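Long-range contacts in response regulator aspartate phosphatase H (Bacillus subtilis, PDB 3Q15), which dephosphorylates the response regulator Spo0F and also acts on ComA, thereby controlling both sporulation and competence: residues I164-L168 / S184-I188; D218-I223 / K255-L259; L225-N230 / H244-A248; P261-F265 / Y299-F303. The contacts are given in a common frame with arbitrary orientation. Numbering follows the deposited sequence.

Contact 1 of 4, residues I164-L168 / S184-I188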
# COMPACT_ATOMS: atom_id res chain seq x y z
N ILE A 164 0.28 -8.36 -7.01
CA ILE A 164 0.08 -9.72 -7.49
C ILE A 164 -0.31 -9.74 -8.97
O ILE A 164 -0.03 -10.70 -9.69
CB ILE A 164 -0.98 -10.48 -6.66
CG1 ILE A 164 -0.83 -11.99 -6.88
CG2 ILE A 164 -2.39 -10.01 -7.01
CD1 ILE A 164 0.54 -12.52 -6.55
N LEU A 165 -0.97 -8.67 -9.43
CA LEU A 165 -1.34 -8.57 -10.83
C LEU A 165 -0.12 -8.34 -11.72
O LEU A 165 -0.12 -8.69 -12.90
CB LEU A 165 -2.38 -7.48 -11.05
CG LEU A 165 -3.80 -7.76 -10.54
CD1 LEU A 165 -4.69 -6.55 -10.77
CD2 LEU A 165 -4.39 -8.99 -11.21
N GLN A 166 0.93 -7.74 -11.15
CA GLN A 166 2.18 -7.56 -11.89
C GLN A 166 2.95 -8.87 -11.97
O GLN A 166 3.58 -9.17 -12.98
CB GLN A 166 3.04 -6.48 -11.25
CG GLN A 166 2.44 -5.09 -11.30
CD GLN A 166 3.42 -4.02 -10.88
OE1 GLN A 166 3.33 -3.48 -9.77
NE2 GLN A 166 4.36 -3.69 -11.76
N ALA A 167 2.89 -9.64 -10.89
CA ALA A 167 3.53 -10.95 -10.87
C ALA A 167 2.88 -11.88 -11.90
O ALA A 167 3.57 -12.45 -12.75
CB ALA A 167 3.44 -11.56 -9.48
N LEU A 168 1.56 -12.01 -11.82
CA LEU A 168 0.81 -12.89 -12.71
C LEU A 168 1.02 -12.57 -14.19
O LEU A 168 1.07 -13.47 -15.03
CB LEU A 168 -0.68 -12.86 -12.38
CG LEU A 168 -1.57 -13.82 -13.18
CD1 LEU A 168 -1.22 -15.26 -12.86
CD2 LEU A 168 -3.04 -13.54 -12.91
N SER A 184 -0.53 -17.53 -7.77
CA SER A 184 -0.93 -16.15 -8.01
C SER A 184 -2.45 -16.03 -8.11
O SER A 184 -3.04 -15.05 -7.65
CB SER A 184 -0.27 -15.59 -9.27
OG SER A 184 1.13 -15.48 -9.09
N LEU A 185 -3.08 -17.04 -8.70
CA LEU A 185 -4.53 -17.08 -8.79
C LEU A 185 -5.15 -17.23 -7.41
O LEU A 185 -6.15 -16.58 -7.10
CB LEU A 185 -4.97 -18.22 -9.71
CG LEU A 185 -4.57 -18.06 -11.18
CD1 LEU A 185 -4.79 -19.34 -11.98
CD2 LEU A 185 -5.32 -16.89 -11.82
N PHE A 186 -4.55 -18.08 -6.58
CA PHE A 186 -5.01 -18.24 -5.19
C PHE A 186 -4.92 -16.91 -4.44
O PHE A 186 -5.83 -16.56 -3.68
CB PHE A 186 -4.20 -19.31 -4.46
CG PHE A 186 -4.50 -20.71 -4.92
CD1 PHE A 186 -5.59 -20.97 -5.74
CD2 PHE A 186 -3.70 -21.77 -4.52
CE1 PHE A 186 -5.87 -22.26 -6.16
CE2 PHE A 186 -3.97 -23.06 -4.95
CZ PHE A 186 -5.06 -23.30 -5.77
N VAL A 187 -3.83 -16.18 -4.64
CA VAL A 187 -3.65 -14.90 -3.98
C VAL A 187 -4.72 -13.90 -4.42
O VAL A 187 -5.30 -13.19 -3.60
CB VAL A 187 -2.25 -14.32 -4.22
CG1 VAL A 187 -2.16 -12.90 -3.68
CG2 VAL A 187 -1.20 -15.21 -3.57
N ILE A 188 -4.99 -13.86 -5.72
CA ILE A 188 -6.01 -12.98 -6.25
C ILE A 188 -7.39 -13.31 -5.67
O ILE A 188 -8.13 -12.42 -5.25
CB ILE A 188 -6.07 -13.05 -7.79
CG1 ILE A 188 -4.73 -12.60 -8.38
CG2 ILE A 188 -7.21 -12.20 -8.33
CD1 ILE A 188 -4.64 -12.79 -9.90

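Contact 2 of 4, residues D218-I223 / K255-L259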
# COMPACT_ATOMS: atom_id res chain seq x y z
N ASP A 218 -1.48 -33.20 -8.40
CA ASP A 218 -2.56 -33.64 -7.52
C ASP A 218 -2.79 -32.70 -6.33
O ASP A 218 -3.93 -32.35 -6.02
CB ASP A 218 -2.31 -35.06 -7.02
CG ASP A 218 -2.28 -36.07 -8.14
OD1 ASP A 218 -1.42 -36.97 -8.10
OD2 ASP A 218 -3.12 -35.97 -9.06
N ARG A 219 -1.71 -32.29 -5.68
CA ARG A 219 -1.85 -31.40 -4.53
C ARG A 219 -2.64 -30.15 -4.91
O ARG A 219 -3.59 -29.78 -4.23
CB ARG A 219 -0.49 -31.02 -3.94
CG ARG A 219 -0.58 -29.98 -2.83
CD ARG A 219 0.71 -29.92 -2.02
NE ARG A 219 0.97 -31.18 -1.33
CZ ARG A 219 0.51 -31.48 -0.13
NH1 ARG A 219 -0.23 -30.61 0.54
NH2 ARG A 219 0.80 -32.66 0.42
N PHE A 220 -2.24 -29.50 -6.00
CA PHE A 220 -2.90 -28.27 -6.43
C PHE A 220 -4.29 -28.51 -7.01
O PHE A 220 -5.11 -27.59 -7.07
CB PHE A 220 -2.03 -27.49 -7.41
CG PHE A 220 -0.90 -26.75 -6.74
CD1 PHE A 220 -1.17 -25.68 -5.90
CD2 PHE A 220 0.41 -27.13 -6.96
CE1 PHE A 220 -0.13 -25.00 -5.28
CE2 PHE A 220 1.45 -26.45 -6.34
CZ PHE A 220 1.18 -25.39 -5.51
N ILE A 221 -4.55 -29.74 -7.45
CA ILE A 221 -5.89 -30.11 -7.87
C ILE A 221 -6.80 -30.19 -6.64
O ILE A 221 -7.91 -29.65 -6.64
CB ILE A 221 -5.91 -31.47 -8.61
CG1 ILE A 221 -5.19 -31.35 -9.96
CG2 ILE A 221 -7.33 -31.95 -8.83
CD1 ILE A 221 -5.14 -32.65 -10.75
N ALA A 222 -6.30 -30.84 -5.60
CA ALA A 222 -7.03 -30.95 -4.35
C ALA A 222 -7.25 -29.58 -3.70
O ALA A 222 -8.34 -29.27 -3.24
CB ALA A 222 -6.30 -31.87 -3.39
N ILE A 223 -6.19 -28.77 -3.68
CA ILE A 223 -6.27 -27.45 -3.07
C ILE A 223 -7.23 -26.54 -3.83
O ILE A 223 -8.02 -25.82 -3.23
CB ILE A 223 -4.89 -26.77 -2.97
CG1 ILE A 223 -3.97 -27.56 -2.04
CG2 ILE A 223 -5.03 -25.35 -2.48
CD1 ILE A 223 -2.55 -27.04 -1.99
N LYS A 255 -4.56 -39.53 -2.95
CA LYS A 255 -3.23 -39.06 -3.34
C LYS A 255 -2.61 -38.00 -2.43
O LYS A 255 -1.38 -37.87 -2.38
CB LYS A 255 -3.25 -38.56 -4.79
CG LYS A 255 -3.54 -39.65 -5.81
CD LYS A 255 -3.39 -39.13 -7.23
CE LYS A 255 -3.60 -40.24 -8.24
NZ LYS A 255 -3.36 -39.77 -9.63
N VAL A 256 -3.43 -37.24 -1.71
CA VAL A 256 -2.90 -36.21 -0.81
C VAL A 256 -3.66 -36.14 0.52
O VAL A 256 -4.40 -35.19 0.78
CB VAL A 256 -2.90 -34.82 -1.47
CG1 VAL A 256 -1.74 -34.70 -2.45
CG2 VAL A 256 -4.22 -34.55 -2.18
N PRO A 257 -3.46 -37.16 1.38
CA PRO A 257 -4.20 -37.31 2.64
C PRO A 257 -3.97 -36.18 3.64
O PRO A 257 -4.85 -35.91 4.46
CB PRO A 257 -3.63 -38.63 3.20
CG PRO A 257 -3.09 -39.35 2.02
CD PRO A 257 -2.54 -38.28 1.13
N ASP A 258 -2.81 -35.53 3.59
CA ASP A 258 -2.49 -34.50 4.57
C ASP A 258 -3.39 -33.28 4.45
O ASP A 258 -3.32 -32.36 5.26
CB ASP A 258 -1.01 -34.10 4.49
CG ASP A 258 -0.66 -33.45 3.17
OD1 ASP A 258 -1.26 -33.83 2.14
OD2 ASP A 258 0.22 -32.57 3.16
N LEU A 259 -4.24 -33.27 3.43
CA LEU A 259 -5.20 -32.19 3.24
C LEU A 259 -6.55 -32.55 3.85
O LEU A 259 -7.43 -31.70 3.98
CB LEU A 259 -5.38 -31.88 1.75
CG LEU A 259 -4.19 -31.23 1.05
CD1 LEU A 259 -4.36 -31.28 -0.46
CD2 LEU A 259 -4.00 -29.80 1.53
O HOH W 1 -2.63 -37.37 -11.66

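Contact 3 of 4, residues L225-N230 / H244-A248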
# COMPACT_ATOMS: atom_id res chain seq x y z
N LEU A 225 -9.77 -27.46 -5.67
CA LEU A 225 -11.12 -27.95 -5.44
C LEU A 225 -11.62 -27.52 -4.07
O LEU A 225 -12.79 -27.16 -3.90
CB LEU A 225 -11.15 -29.48 -5.57
CG LEU A 225 -10.99 -30.05 -6.98
CD1 LEU A 225 -10.75 -31.55 -6.92
CD2 LEU A 225 -12.22 -29.74 -7.83
N LEU A 226 -10.73 -27.56 -3.08
CA LEU A 226 -11.04 -27.10 -1.74
C LEU A 226 -11.37 -25.61 -1.74
O LEU A 226 -12.34 -25.17 -1.13
CB LEU A 226 -9.87 -27.38 -0.80
CG LEU A 226 -9.98 -26.81 0.62
CD1 LEU A 226 -11.23 -27.33 1.31
CD2 LEU A 226 -8.74 -27.18 1.41
N ASN A 227 -10.54 -24.84 -2.43
CA ASN A 227 -10.75 -23.40 -2.53
C ASN A 227 -12.06 -23.06 -3.22
O ASN A 227 -12.77 -22.14 -2.79
CB ASN A 227 -9.57 -22.73 -3.25
CG ASN A 227 -8.31 -22.71 -2.39
OD1 ASN A 227 -8.37 -22.95 -1.19
ND2 ASN A 227 -7.17 -22.42 -3.01
N ILE A 228 -12.39 -23.80 -4.27
CA ILE A 228 -13.67 -23.64 -4.94
C ILE A 228 -14.83 -23.94 -3.99
O ILE A 228 -15.80 -23.18 -3.92
CB ILE A 228 -13.77 -24.55 -6.18
CG1 ILE A 228 -12.73 -24.14 -7.22
CG2 ILE A 228 -15.17 -24.49 -6.78
CD1 ILE A 228 -12.67 -25.04 -8.42
N ALA A 229 -14.72 -25.04 -3.24
CA ALA A 229 -15.74 -25.42 -2.27
C ALA A 229 -15.96 -24.35 -1.20
O ALA A 229 -17.09 -24.00 -0.88
CB ALA A 229 -15.39 -26.76 -1.64
N ASN A 230 -14.87 -23.84 -0.63
CA ASN A 230 -14.97 -22.78 0.36
C ASN A 230 -15.61 -21.54 -0.25
O ASN A 230 -16.36 -20.82 0.41
CB ASN A 230 -13.60 -22.43 0.94
CG ASN A 230 -13.13 -23.45 1.95
OD1 ASN A 230 -13.92 -24.00 2.71
ND2 ASN A 230 -11.82 -23.71 1.96
N HIS A 244 -18.02 -29.99 -4.29
CA HIS A 244 -16.59 -29.79 -4.47
C HIS A 244 -15.78 -30.29 -3.27
O HIS A 244 -14.69 -30.83 -3.45
CB HIS A 244 -16.27 -28.34 -4.81
CG HIS A 244 -16.71 -27.94 -6.19
ND1 HIS A 244 -18.01 -27.61 -6.49
CD2 HIS A 244 -16.01 -27.85 -7.35
CE1 HIS A 244 -18.10 -27.31 -7.78
NE2 HIS A 244 -16.90 -27.45 -8.32
N PHE A 245 -16.32 -30.12 -2.07
CA PHE A 245 -15.66 -30.66 -0.89
C PHE A 245 -15.39 -32.15 -1.09
O PHE A 245 -14.29 -32.64 -0.84
CB PHE A 245 -16.48 -30.43 0.39
CG PHE A 245 -16.29 -29.07 1.00
CD1 PHE A 245 -15.02 -28.63 1.37
CD2 PHE A 245 -17.37 -28.24 1.24
CE1 PHE A 245 -14.84 -27.38 1.94
CE2 PHE A 245 -17.20 -26.99 1.81
CZ PHE A 245 -15.93 -26.56 2.16
N GLN A 246 -16.41 -32.87 -1.55
CA GLN A 246 -16.29 -34.31 -1.76
C GLN A 246 -15.32 -34.65 -2.89
O GLN A 246 -14.64 -35.68 -2.84
CB GLN A 246 -17.66 -34.94 -1.97
CG GLN A 246 -18.56 -34.79 -0.75
CD GLN A 246 -19.93 -35.42 -0.92
OE1 GLN A 246 -20.36 -35.71 -2.04
NE2 GLN A 246 -20.62 -35.64 0.19
N LYS A 247 -15.24 -33.79 -3.89
CA LYS A 247 -14.25 -33.96 -4.94
C LYS A 247 -12.84 -33.80 -4.37
O LYS A 247 -11.95 -34.59 -4.67
CB LYS A 247 -14.47 -32.96 -6.08
CG LYS A 247 -15.68 -33.27 -6.95
CD LYS A 247 -15.79 -32.29 -8.11
CE LYS A 247 -16.90 -32.70 -9.06
NZ LYS A 247 -16.67 -34.06 -9.62
N ALA A 248 -12.65 -32.77 -3.55
CA ALA A 248 -11.38 -32.55 -2.88
C ALA A 248 -11.06 -33.70 -1.93
O ALA A 248 -9.91 -34.13 -1.83
CB ALA A 248 -11.39 -31.23 -2.13

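Contact 4 of 4, residues P261-F265 / Y299-F303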
# COMPACT_ATOMS: atom_id res chain seq x y z
N PRO A 261 -7.76 -33.24 6.91
CA PRO A 261 -8.32 -32.49 8.05
C PRO A 261 -9.00 -31.19 7.61
O PRO A 261 -10.13 -30.93 8.00
CB PRO A 261 -7.09 -32.19 8.91
CG PRO A 261 -6.14 -33.29 8.60
CD PRO A 261 -6.35 -33.60 7.13
N LYS A 262 -8.31 -30.40 6.80
CA LYS A 262 -8.87 -29.14 6.32
C LYS A 262 -10.08 -29.37 5.43
O LYS A 262 -11.07 -28.65 5.52
CB LYS A 262 -7.81 -28.32 5.59
CG LYS A 262 -8.34 -27.05 4.95
CD LYS A 262 -7.22 -26.07 4.64
CE LYS A 262 -6.12 -26.72 3.84
NZ LYS A 262 -4.99 -25.78 3.60
N VAL A 263 -10.00 -30.38 4.57
CA VAL A 263 -11.11 -30.72 3.69
C VAL A 263 -12.33 -31.19 4.48
O VAL A 263 -13.45 -30.76 4.22
CB VAL A 263 -10.71 -31.80 2.66
CG1 VAL A 263 -11.94 -32.30 1.90
CG2 VAL A 263 -9.67 -31.27 1.70
N LEU A 264 -12.12 -32.06 5.46
CA LEU A 264 -13.22 -32.59 6.25
C LEU A 264 -13.86 -31.55 7.19
O LEU A 264 -15.02 -31.68 7.57
CB LEU A 264 -12.78 -33.83 7.03
CG LEU A 264 -12.42 -35.04 6.18
CD1 LEU A 264 -11.95 -36.21 7.04
CD2 LEU A 264 -13.61 -35.46 5.32
N PHE A 265 -13.10 -30.52 7.56
CA PHE A 265 -13.66 -29.47 8.40
C PHE A 265 -14.60 -28.56 7.60
O PHE A 265 -15.65 -28.16 8.10
CB PHE A 265 -12.57 -28.64 9.08
CG PHE A 265 -13.10 -27.42 9.78
CD1 PHE A 265 -13.67 -27.53 11.04
CD2 PHE A 265 -13.04 -26.17 9.18
CE1 PHE A 265 -14.17 -26.41 11.68
CE2 PHE A 265 -13.54 -25.05 9.83
CZ PHE A 265 -14.11 -25.18 11.08
N TYR A 299 -7.16 -27.47 13.76
CA TYR A 299 -8.36 -28.13 13.26
C TYR A 299 -8.98 -29.03 14.33
O TYR A 299 -10.19 -29.27 14.33
CB TYR A 299 -8.08 -28.90 11.97
CG TYR A 299 -7.85 -27.99 10.78
CD1 TYR A 299 -8.91 -27.34 10.17
CD2 TYR A 299 -6.57 -27.77 10.30
CE1 TYR A 299 -8.70 -26.49 9.10
CE2 TYR A 299 -6.35 -26.92 9.22
CZ TYR A 299 -7.42 -26.29 8.63
OH TYR A 299 -7.21 -25.45 7.56
N LYS A 300 -8.16 -29.50 15.25
CA LYS A 300 -8.65 -30.30 16.37
C LYS A 300 -9.65 -29.50 17.19
O LYS A 300 -10.70 -30.01 17.58
CB LYS A 300 -7.49 -30.77 17.25
CG LYS A 300 -7.87 -31.87 18.23
CD LYS A 300 -6.65 -32.48 18.91
CE LYS A 300 -6.09 -31.53 19.96
NZ LYS A 300 -7.06 -31.30 21.06
N GLU A 301 -9.32 -28.24 17.45
CA GLU A 301 -10.18 -27.37 18.26
C GLU A 301 -11.40 -26.90 17.48
O GLU A 301 -12.48 -26.70 18.05
CB GLU A 301 -9.39 -26.18 18.79
CG GLU A 301 -8.56 -26.47 20.04
CD GLU A 301 -7.30 -27.26 19.74
OE1 GLU A 301 -6.69 -27.78 20.70
OE2 GLU A 301 -6.92 -27.37 18.56
N LEU A 302 -11.24 -26.71 16.18
CA LEU A 302 -12.36 -26.36 15.31
C LEU A 302 -13.34 -27.53 15.19
O LEU A 302 -14.55 -27.34 15.19
CB LEU A 302 -11.86 -25.94 13.92
CG LEU A 302 -11.23 -24.55 13.73
CD1 LEU A 302 -12.07 -23.48 14.41
CD2 LEU A 302 -9.81 -24.53 14.25
N PHE A 303 -12.80 -28.74 15.09
CA PHE A 303 -13.66 -29.92 15.04
C PHE A 303 -14.45 -30.04 16.33
O PHE A 303 -15.65 -30.27 16.31
CB PHE A 303 -12.84 -31.20 14.81
CG PHE A 303 -12.59 -31.50 13.37
CD1 PHE A 303 -13.64 -31.77 12.51
CD2 PHE A 303 -11.30 -31.54 12.87
CE1 PHE A 303 -13.42 -32.07 11.17
CE2 PHE A 303 -11.06 -31.83 11.53
CZ PHE A 303 -12.12 -32.09 10.68

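Contact 1 of 4, residues I164-L168 / S184-I188
The segments 164-168 and 184-188 are turns of two successive helices, 157-172 and 178-194. They run nearly antiparallel. Their axes come within 9.8 Å, with an angle of 156° between the N-to-C directions. The backbones are nearest at Leu168 and Ser184, whose CA atoms are 6.0 Å apart. All the contacts between the segments are made by van der Waals packing. Ile164 points at the other helix and packs on Val187 and Ile188 in turn: its CG1 is 3.6 Å from CG1 of Val187, and its CG2 is 3.7 Å from CG1 of Ile188. Leu168 lies one turn further on. Its CD1 rests 3.7 Å from CB of the small Ser184, and its CD2 is 3.5 Å from CD1 of Ile188. Ile188 thus touches both Ile164 and Leu168. Leu165 adds a looser contact, CD2 to Ile188 CD1 at 4.0 Å. The Ser184 hydroxyl is hydrogen-bonded within its own helix, to Arg180 O, so it can sit in this apolar seam. Helix 137-153 closes one side through Phe145, which touches both Ile164 and Ser184. Segment 164-168 falls in predicted TPR 2 and segment 184-188 in TPR 3. Antiparallel packing between adjacent repeats of this kind is characteristic of the tetratricopeptide superhelix.

Contact 2 of 4, residues D218-I223 / K255-L259
Charged contacts lie at the edges of this interface. Arg219, on the first turn of helix 218-235, forms a salt bridge with Asp258, in the short 3-10 turn 257-259. Arg219 NH2 donates to Asp258 OD2 at 2.8 Å. Weak bonds run from Arg219 NH2 to Asp258 OD1 at 2.9 Å and from Arg219 NH1 to Asp258 OD2 at 3.3 Å. A second ion pair is looser: Asp218 OD1 and Lys255 NZ are 3.7 Å apart. A water helps to bridge it, donating to Asp218 OD2 at 3.0 Å and accepting a weak bond from Lys255 NZ at 3.2 Å. The apolar contacts lie between the two pairs. Ala222 CB is 3.6 Å from Val256 CG2 and also 3.6 Å from Leu259 CD1. Ile223 CG1 extends the patch, 4.1 Å from Leu259 CD1. Val256 CG1 also lies over one face of the Arg219 guanidinium. The contact joins the start of the first helix of predicted TPR 4 to the connection between helices 238-255 and 260-273. The chemistry is that of an apolar centre flanked by charge: a close, direct salt bridge at Arg219 and a long, partly water-mediated one at Asp218.

Contact 3 of 4, residues L225-N230 / H244-A248
Two alanines let these antiparallel helices come close. The axes of segments 225-230 and 244-248 approach to 8.0 Å, with 161° between their directions. The CA atoms of Ala229 and His244 are 5.0 Å apart, and those of Leu225 and Ala248 5.3 Å. The small residues face larger neighbours. The methyl of Ala229 fits under the Phe245 ring: its CB is 3.5 Å from the ring centroid and almost on the ring normal, a CH-pi contact. The same CB is 3.6 Å from CB of His244. Leu226 CD1 and Asn230 OD1 reach the edge of the Phe245 ring, at 3.7 Å from CE1 and 3.3 Å from CZ. The phenyl group therefore fills a hollow formed by Leu226, Ala229 and Asn230. His244 fits beside Ile228, whose CG2 lies over the imidazole face, 3.7 Å from the ring centroid, while Leu225 CD2 approaches the ring edge. His244 ND1 is hydrogen-bonded to Met240 O in its own helix. At the other end, Ala248 CB meets Leu225 CB at 3.9 Å and Leu226 CB at 4.3 Å. This is the helix-turn-helix hairpin of predicted TPR 4. Helix 198-214 packs on it through Leu205 and Leu209, which touch Ile228. Helix 260-273 also packs against it: Lys262 meets Leu226, and Leu267 and Thr270 meet Phe245.

Contact 4 of 4, residues P261-F265 / Y299-F303
Tyr299, in the first turn of helix 299-310, points at segment 261-265. One face of its ring lies against the backbone of Lys262, whose CA is 4.1 Å from the ring centroid in a CH-pi contact. The Tyr299 hydroxyl reaches the Lys262 side chain, OH to CD at 3.0 Å. Tyr299 CD1 also packs against Phe265 CB at 4.0 Å. The two segments run nearly parallel, at 20°, with axes 10.5 Å apart; bulky aromatic side chains fill the gap. Segment 261-265 opens predicted TPR 5. Parallel packing is consistent with first helices of successive TPR repeats, although no repeat is predicted at 299-303. Leu302 comes next, with CB 3.3 Å from Phe265 CE1. Phe303 then receives the edge of the Phe265 ring on its face, a T-shaped pair with centroids 5.9 Å apart and planes at 90°. Phe303 CZ reaches the 261-265 backbone, 3.5 Å from Pro261 O and 3.6 Å from Phe265 N. Ile284 and Leu288 of helix 277-290 also touch Phe303.

How the contacts relate
Contacts 1 and 3 are buried between helix middles, with apolar packing that is mainly aliphatic in contact 1 and partly aromatic in contact 3. Contacts 2 and 4 are partly buried. Contact 4 is mainly aromatic. Contact 2 alone has salt bridges across its segments, in keeping with its partly exposed place at a helix start and an interhelical connection. Contacts 2 and 3 share helix 218-235, and contact 3 lies between the segments of contact 2 in sequence. They touch where Ala222 O meets Ala248 CB at 3.8 Å. Phe186 connects contact 1 to both, packing on Phe220, Ile223 and Asn227. Contact 4 adjoins contact 2 in sequence and touches contact 3 through Lys262 and Val263.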